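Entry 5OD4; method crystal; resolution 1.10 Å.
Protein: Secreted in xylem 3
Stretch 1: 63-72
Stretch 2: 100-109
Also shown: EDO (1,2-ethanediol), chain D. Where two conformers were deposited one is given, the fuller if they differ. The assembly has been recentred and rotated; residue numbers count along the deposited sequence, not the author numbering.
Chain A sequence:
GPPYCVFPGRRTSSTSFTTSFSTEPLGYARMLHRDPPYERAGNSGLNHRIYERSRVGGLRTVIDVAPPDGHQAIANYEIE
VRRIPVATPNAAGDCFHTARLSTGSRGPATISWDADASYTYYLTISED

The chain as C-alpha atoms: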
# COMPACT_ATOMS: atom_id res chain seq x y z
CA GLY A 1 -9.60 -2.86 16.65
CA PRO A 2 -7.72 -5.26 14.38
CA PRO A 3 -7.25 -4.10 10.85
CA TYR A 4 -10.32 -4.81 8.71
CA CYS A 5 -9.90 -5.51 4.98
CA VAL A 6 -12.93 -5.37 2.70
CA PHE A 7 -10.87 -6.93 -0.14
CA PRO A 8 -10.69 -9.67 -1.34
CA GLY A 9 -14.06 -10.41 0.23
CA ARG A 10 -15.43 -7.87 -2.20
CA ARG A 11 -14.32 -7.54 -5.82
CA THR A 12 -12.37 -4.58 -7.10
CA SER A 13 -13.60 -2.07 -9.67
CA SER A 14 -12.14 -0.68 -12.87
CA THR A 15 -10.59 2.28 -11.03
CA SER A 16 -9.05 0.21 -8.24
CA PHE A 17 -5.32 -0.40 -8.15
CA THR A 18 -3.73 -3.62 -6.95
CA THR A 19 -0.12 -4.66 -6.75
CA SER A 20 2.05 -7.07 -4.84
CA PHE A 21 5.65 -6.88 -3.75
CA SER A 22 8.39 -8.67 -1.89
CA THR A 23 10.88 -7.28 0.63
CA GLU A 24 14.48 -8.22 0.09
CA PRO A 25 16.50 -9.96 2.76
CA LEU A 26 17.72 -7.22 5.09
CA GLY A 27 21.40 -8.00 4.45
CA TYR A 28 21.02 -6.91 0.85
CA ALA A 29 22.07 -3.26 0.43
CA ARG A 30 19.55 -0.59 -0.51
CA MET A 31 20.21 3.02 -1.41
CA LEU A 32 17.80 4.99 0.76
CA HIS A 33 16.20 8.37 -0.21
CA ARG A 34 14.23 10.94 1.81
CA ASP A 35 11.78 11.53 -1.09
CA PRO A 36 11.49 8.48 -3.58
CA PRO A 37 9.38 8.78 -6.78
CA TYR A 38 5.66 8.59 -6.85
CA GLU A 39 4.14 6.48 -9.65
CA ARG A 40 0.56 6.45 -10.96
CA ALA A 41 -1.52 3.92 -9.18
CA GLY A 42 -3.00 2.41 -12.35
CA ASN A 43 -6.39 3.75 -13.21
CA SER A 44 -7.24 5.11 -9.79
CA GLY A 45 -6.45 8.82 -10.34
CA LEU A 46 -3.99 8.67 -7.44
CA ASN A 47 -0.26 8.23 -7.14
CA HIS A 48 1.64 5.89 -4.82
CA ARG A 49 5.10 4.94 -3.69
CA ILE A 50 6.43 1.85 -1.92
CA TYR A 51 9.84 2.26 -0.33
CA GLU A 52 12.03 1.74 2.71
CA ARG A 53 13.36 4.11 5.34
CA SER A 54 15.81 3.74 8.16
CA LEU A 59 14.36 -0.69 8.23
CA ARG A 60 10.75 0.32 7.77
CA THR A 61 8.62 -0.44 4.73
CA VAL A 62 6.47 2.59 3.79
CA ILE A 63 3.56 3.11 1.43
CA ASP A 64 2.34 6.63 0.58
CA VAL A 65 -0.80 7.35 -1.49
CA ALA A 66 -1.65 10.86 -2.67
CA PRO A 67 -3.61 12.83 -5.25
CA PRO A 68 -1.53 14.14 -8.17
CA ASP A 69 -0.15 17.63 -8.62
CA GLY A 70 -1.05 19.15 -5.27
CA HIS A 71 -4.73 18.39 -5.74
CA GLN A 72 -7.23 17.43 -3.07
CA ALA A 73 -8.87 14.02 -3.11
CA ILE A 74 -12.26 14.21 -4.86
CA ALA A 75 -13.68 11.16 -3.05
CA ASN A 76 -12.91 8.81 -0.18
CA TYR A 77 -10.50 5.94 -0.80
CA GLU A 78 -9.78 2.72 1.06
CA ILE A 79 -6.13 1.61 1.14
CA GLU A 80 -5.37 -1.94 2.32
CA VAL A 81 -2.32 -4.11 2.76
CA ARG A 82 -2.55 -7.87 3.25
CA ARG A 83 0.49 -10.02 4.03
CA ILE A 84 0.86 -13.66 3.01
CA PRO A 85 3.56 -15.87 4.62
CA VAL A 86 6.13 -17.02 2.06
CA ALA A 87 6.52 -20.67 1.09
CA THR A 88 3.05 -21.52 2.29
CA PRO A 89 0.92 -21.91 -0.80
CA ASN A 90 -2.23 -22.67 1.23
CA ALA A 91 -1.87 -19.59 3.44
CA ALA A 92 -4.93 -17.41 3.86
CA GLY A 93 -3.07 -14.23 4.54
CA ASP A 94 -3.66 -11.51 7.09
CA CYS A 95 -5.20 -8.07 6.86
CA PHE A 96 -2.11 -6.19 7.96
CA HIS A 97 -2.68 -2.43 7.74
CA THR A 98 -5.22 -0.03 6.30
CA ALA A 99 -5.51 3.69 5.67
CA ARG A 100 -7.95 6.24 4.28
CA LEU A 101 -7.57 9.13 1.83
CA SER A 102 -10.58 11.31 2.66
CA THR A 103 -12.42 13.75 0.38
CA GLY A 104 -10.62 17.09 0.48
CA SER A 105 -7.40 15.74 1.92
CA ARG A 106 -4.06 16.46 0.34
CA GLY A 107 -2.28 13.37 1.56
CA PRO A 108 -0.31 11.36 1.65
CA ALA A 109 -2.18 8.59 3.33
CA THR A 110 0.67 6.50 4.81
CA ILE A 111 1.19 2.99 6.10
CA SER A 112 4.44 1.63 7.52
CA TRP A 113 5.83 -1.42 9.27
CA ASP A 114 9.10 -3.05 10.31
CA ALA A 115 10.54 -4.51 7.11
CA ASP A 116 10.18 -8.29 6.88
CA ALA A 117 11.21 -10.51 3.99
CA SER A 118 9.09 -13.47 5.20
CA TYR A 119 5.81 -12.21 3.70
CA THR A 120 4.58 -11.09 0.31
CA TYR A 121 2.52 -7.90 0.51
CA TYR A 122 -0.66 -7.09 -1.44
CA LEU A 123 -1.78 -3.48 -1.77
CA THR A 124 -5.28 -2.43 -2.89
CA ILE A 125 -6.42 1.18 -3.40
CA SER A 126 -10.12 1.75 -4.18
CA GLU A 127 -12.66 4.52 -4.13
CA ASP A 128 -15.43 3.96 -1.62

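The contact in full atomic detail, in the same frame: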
# COMPACT_ATOMS: atom_id res chain seq x y z
N ILE A 63 4.39 2.85 2.60
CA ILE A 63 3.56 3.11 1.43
C ILE A 63 2.91 4.46 1.63
O ILE A 63 2.25 4.68 2.63
CB ILE A 63 2.49 2.03 1.24
CG1 ILE A 63 3.14 0.66 1.10
CG2 ILE A 63 1.61 2.36 0.01
CD1 ILE A 63 2.20 -0.49 0.85
N ASP A 64 3.06 5.34 0.64
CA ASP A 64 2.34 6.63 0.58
C ASP A 64 1.40 6.61 -0.61
O ASP A 64 1.78 6.17 -1.69
CB ASP A 64 3.31 7.79 0.42
CG ASP A 64 4.24 8.02 1.57
OD1 ASP A 64 3.84 7.89 2.74
OD2 ASP A 64 5.42 8.43 1.29
N VAL A 65 0.19 7.21 -0.42
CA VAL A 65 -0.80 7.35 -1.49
C VAL A 65 -1.26 8.79 -1.47
O VAL A 65 -1.64 9.31 -0.42
CB VAL A 65 -1.97 6.39 -1.26
CG1 VAL A 65 -3.04 6.61 -2.33
CG2 VAL A 65 -1.50 4.95 -1.25
N ALA A 66 -1.27 9.46 -2.65
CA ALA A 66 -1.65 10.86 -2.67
C ALA A 66 -2.31 11.21 -3.97
O ALA A 66 -2.02 10.60 -5.02
CB ALA A 66 -0.44 11.76 -2.46
N PRO A 67 -3.15 12.25 -3.98
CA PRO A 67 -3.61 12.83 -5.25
C PRO A 67 -2.43 13.37 -6.04
O PRO A 67 -1.37 13.67 -5.47
CB PRO A 67 -4.52 13.99 -4.82
CG PRO A 67 -4.85 13.72 -3.37
CD PRO A 67 -3.63 13.04 -2.83
N PRO A 68 -2.58 13.53 -7.36
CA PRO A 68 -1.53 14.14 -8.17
C PRO A 68 -1.47 15.64 -7.99
O PRO A 68 -2.49 16.29 -7.72
CB PRO A 68 -1.97 13.82 -9.60
CG PRO A 68 -3.48 13.88 -9.47
CD PRO A 68 -3.76 13.18 -8.16
N ASP A 69 -0.28 16.20 -8.24
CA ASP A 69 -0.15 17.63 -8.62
C ASP A 69 -0.67 18.61 -7.61
O ASP A 69 -1.10 19.73 -7.95
CB ASP A 69 -0.74 17.86 -10.00
CG ASP A 69 0.14 17.31 -11.10
OD1 ASP A 69 1.35 17.22 -10.88
OD2 ASP A 69 -0.36 17.04 -12.20
N GLY A 70 -0.59 18.27 -6.32
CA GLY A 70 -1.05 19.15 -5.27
C GLY A 70 -2.54 19.24 -5.12
O GLY A 70 -3.04 20.10 -4.36
N HIS A 71 -3.29 18.38 -5.81
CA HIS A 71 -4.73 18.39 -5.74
C HIS A 71 -5.23 17.80 -4.43
O HIS A 71 -4.54 17.09 -3.71
CB HIS A 71 -5.32 17.63 -6.92
CG HIS A 71 -5.12 18.31 -8.25
ND1 HIS A 71 -6.02 18.23 -9.27
CD2 HIS A 71 -4.12 19.08 -8.71
CE1 HIS A 71 -5.58 18.94 -10.30
NE2 HIS A 71 -4.40 19.45 -9.99
N GLN A 72 -6.49 18.11 -4.15
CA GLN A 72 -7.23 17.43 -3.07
C GLN A 72 -7.90 16.18 -3.61
O GLN A 72 -8.30 16.12 -4.78
CB GLN A 72 -8.30 18.36 -2.52
CG GLN A 72 -7.75 19.59 -1.81
CD GLN A 72 -8.89 20.52 -1.52
OE1 GLN A 72 -9.28 21.30 -2.39
NE2 GLN A 72 -9.48 20.42 -0.33
N ARG A 100 -6.94 5.51 5.04
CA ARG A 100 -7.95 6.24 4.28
C ARG A 100 -7.35 7.50 3.68
O ARG A 100 -6.55 8.19 4.31
CB ARG A 100 -9.12 6.64 5.17
CG ARG A 100 -9.80 5.48 5.88
CD ARG A 100 -10.69 4.70 4.95
NE ARG A 100 -11.85 5.50 4.57
CZ ARG A 100 -12.74 5.16 3.67
NH1 ARG A 100 -12.62 4.01 3.02
NH2 ARG A 100 -13.72 5.99 3.40
N LEU A 101 -7.79 7.81 2.45
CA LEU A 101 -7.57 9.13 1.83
C LEU A 101 -8.96 9.73 1.72
O LEU A 101 -9.77 9.26 0.95
CB LEU A 101 -6.85 8.98 0.43
CG LEU A 101 -6.55 10.32 -0.28
CD1 LEU A 101 -5.47 11.10 0.45
CD2 LEU A 101 -6.16 10.04 -1.71
N SER A 102 -9.25 10.76 2.55
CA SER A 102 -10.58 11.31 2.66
C SER A 102 -10.82 12.44 1.65
O SER A 102 -9.89 13.14 1.24
CB SER A 102 -10.74 11.91 4.06
OG SER A 102 -9.68 12.83 4.28
N THR A 103 -12.08 12.65 1.29
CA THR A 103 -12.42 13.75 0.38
C THR A 103 -11.89 15.07 0.93
O THR A 103 -12.11 15.40 2.08
CB THR A 103 -13.93 13.86 0.26
OG1 THR A 103 -14.39 12.59 -0.13
CG2 THR A 103 -14.34 14.90 -0.76
N GLY A 104 -11.19 15.82 0.09
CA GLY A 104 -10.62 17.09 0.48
C GLY A 104 -9.22 17.05 1.03
O GLY A 104 -8.59 18.09 1.16
N SER A 105 -8.75 15.85 1.41
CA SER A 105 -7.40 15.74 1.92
C SER A 105 -6.37 15.89 0.82
O SER A 105 -6.61 15.60 -0.34
CB SER A 105 -7.22 14.47 2.72
OG SER A 105 -7.27 13.32 1.95
N ARG A 106 -5.19 16.32 1.24
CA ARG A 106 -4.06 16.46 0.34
C ARG A 106 -3.10 15.28 0.37
O ARG A 106 -2.30 15.10 -0.54
CB ARG A 106 -3.32 17.76 0.65
CG ARG A 106 -4.20 18.94 0.30
CD ARG A 106 -3.60 20.30 0.51
NE ARG A 106 -4.55 21.32 0.09
CZ ARG A 106 -5.68 21.64 0.72
NH1 ARG A 106 -6.03 21.02 1.84
NH2 ARG A 106 -6.48 22.58 0.24
N GLY A 107 -3.16 14.50 1.45
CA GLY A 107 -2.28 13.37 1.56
C GLY A 107 -0.86 13.75 1.94
O GLY A 107 -0.56 14.90 2.24
N PRO A 108 0.02 12.76 1.94
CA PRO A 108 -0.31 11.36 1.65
C PRO A 108 -1.06 10.69 2.80
O PRO A 108 -0.94 11.06 3.96
CB PRO A 108 1.08 10.72 1.50
CG PRO A 108 1.95 11.54 2.37
CD PRO A 108 1.44 12.94 2.26
N ALA A 109 -1.81 9.67 2.42
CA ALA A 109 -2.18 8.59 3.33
C ALA A 109 -0.99 7.66 3.41
O ALA A 109 -0.40 7.34 2.37
CB ALA A 109 -3.41 7.86 2.83
C1 EDO D . 2.17 14.75 -1.51
O1 EDO D . 3.02 15.20 -0.47
C2 EDO D . 0.77 15.18 -1.12
O2 EDO D . 0.76 16.36 -0.30
O HOH W 1 -1.99 16.81 -2.73

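A single antiparallel bridge, set beside a cis peptide bond, joins the two stretches at one end, while the other end is held by a side-chain amide and a water. The cis bond joins Gly-107 to Pro-108, the residue just before the paired Ala-109. There Val-65 N donates to Ala-109 O (2.9 Å) and Ala-109 N donates to Val-65 O (2.9 Å), closing a small ring between strands whose CA atoms, Val-65 CA and Ala-109 CA, lie 5.2 Å apart. Each acceptor also receives a CA-H...O contact: Asp-64 CA lies 3.3 Å from Ala-109 O, and Pro-108 CA lies 3.2 Å from Val-65 O. Val-65 and Ala-109 place their side chains on the same face of the sheet, and both are buried; the beta-branched valine suits an extended strand, and the small alanine fills its place with a lone methyl. Pro-108 has no amide hydrogen and contributes apolar surface, its CB packing 3.8 Å from Asp-64 CB and 4.4 Å from Ala-66 CB.

Beyond the strand, Pro-67 points toward the second stretch. Its CD meets Leu-101 CD2 at 4.1 Å, and the same CD lies 3.4 Å from Arg-106 O. Leu-101, buried and with chi1 t and chi2 p, also points across toward the first stretch. Gly-107 has positive phi, and room is short as well: a CB there would sit 3.4 Å from both Ala-66 CB and Pro-67 CD.

The chain then makes a type I' turn from Pro-68 to His-71, closed by His-71 N to Pro-68 O (2.9 Å), and returns at Gln-72. The Gln-72 side chain reaches the type II turn from Ser-102 to Ser-105, where its NE2 donates to Gly-104 O (2.9 Å). That turn is closed by Ser-105 N to Ser-102 O (2.9 Å) and reinforced by Ser-105 OG to the same Ser-102 O (2.7 Å). At the backbone angles of Gly-104, a CB would jam against the preceding carbonyl. Gln-72 CA adds a CA-H...O contact to Ser-105 O at 3.3 Å, and its CD covers one face of the Arg-106 guanidinium, 3.6 Å from Arg-106 NH2. Water 1 links the backbones by donating to His-71 O (2.7 Å) and Arg-106 O (2.8 Å). An ethanediol, probably from the crystallisation liquor, donates from O2 to Gly-107 O (3.2 Å). Altogether 543 Å² is buried, both sides summed.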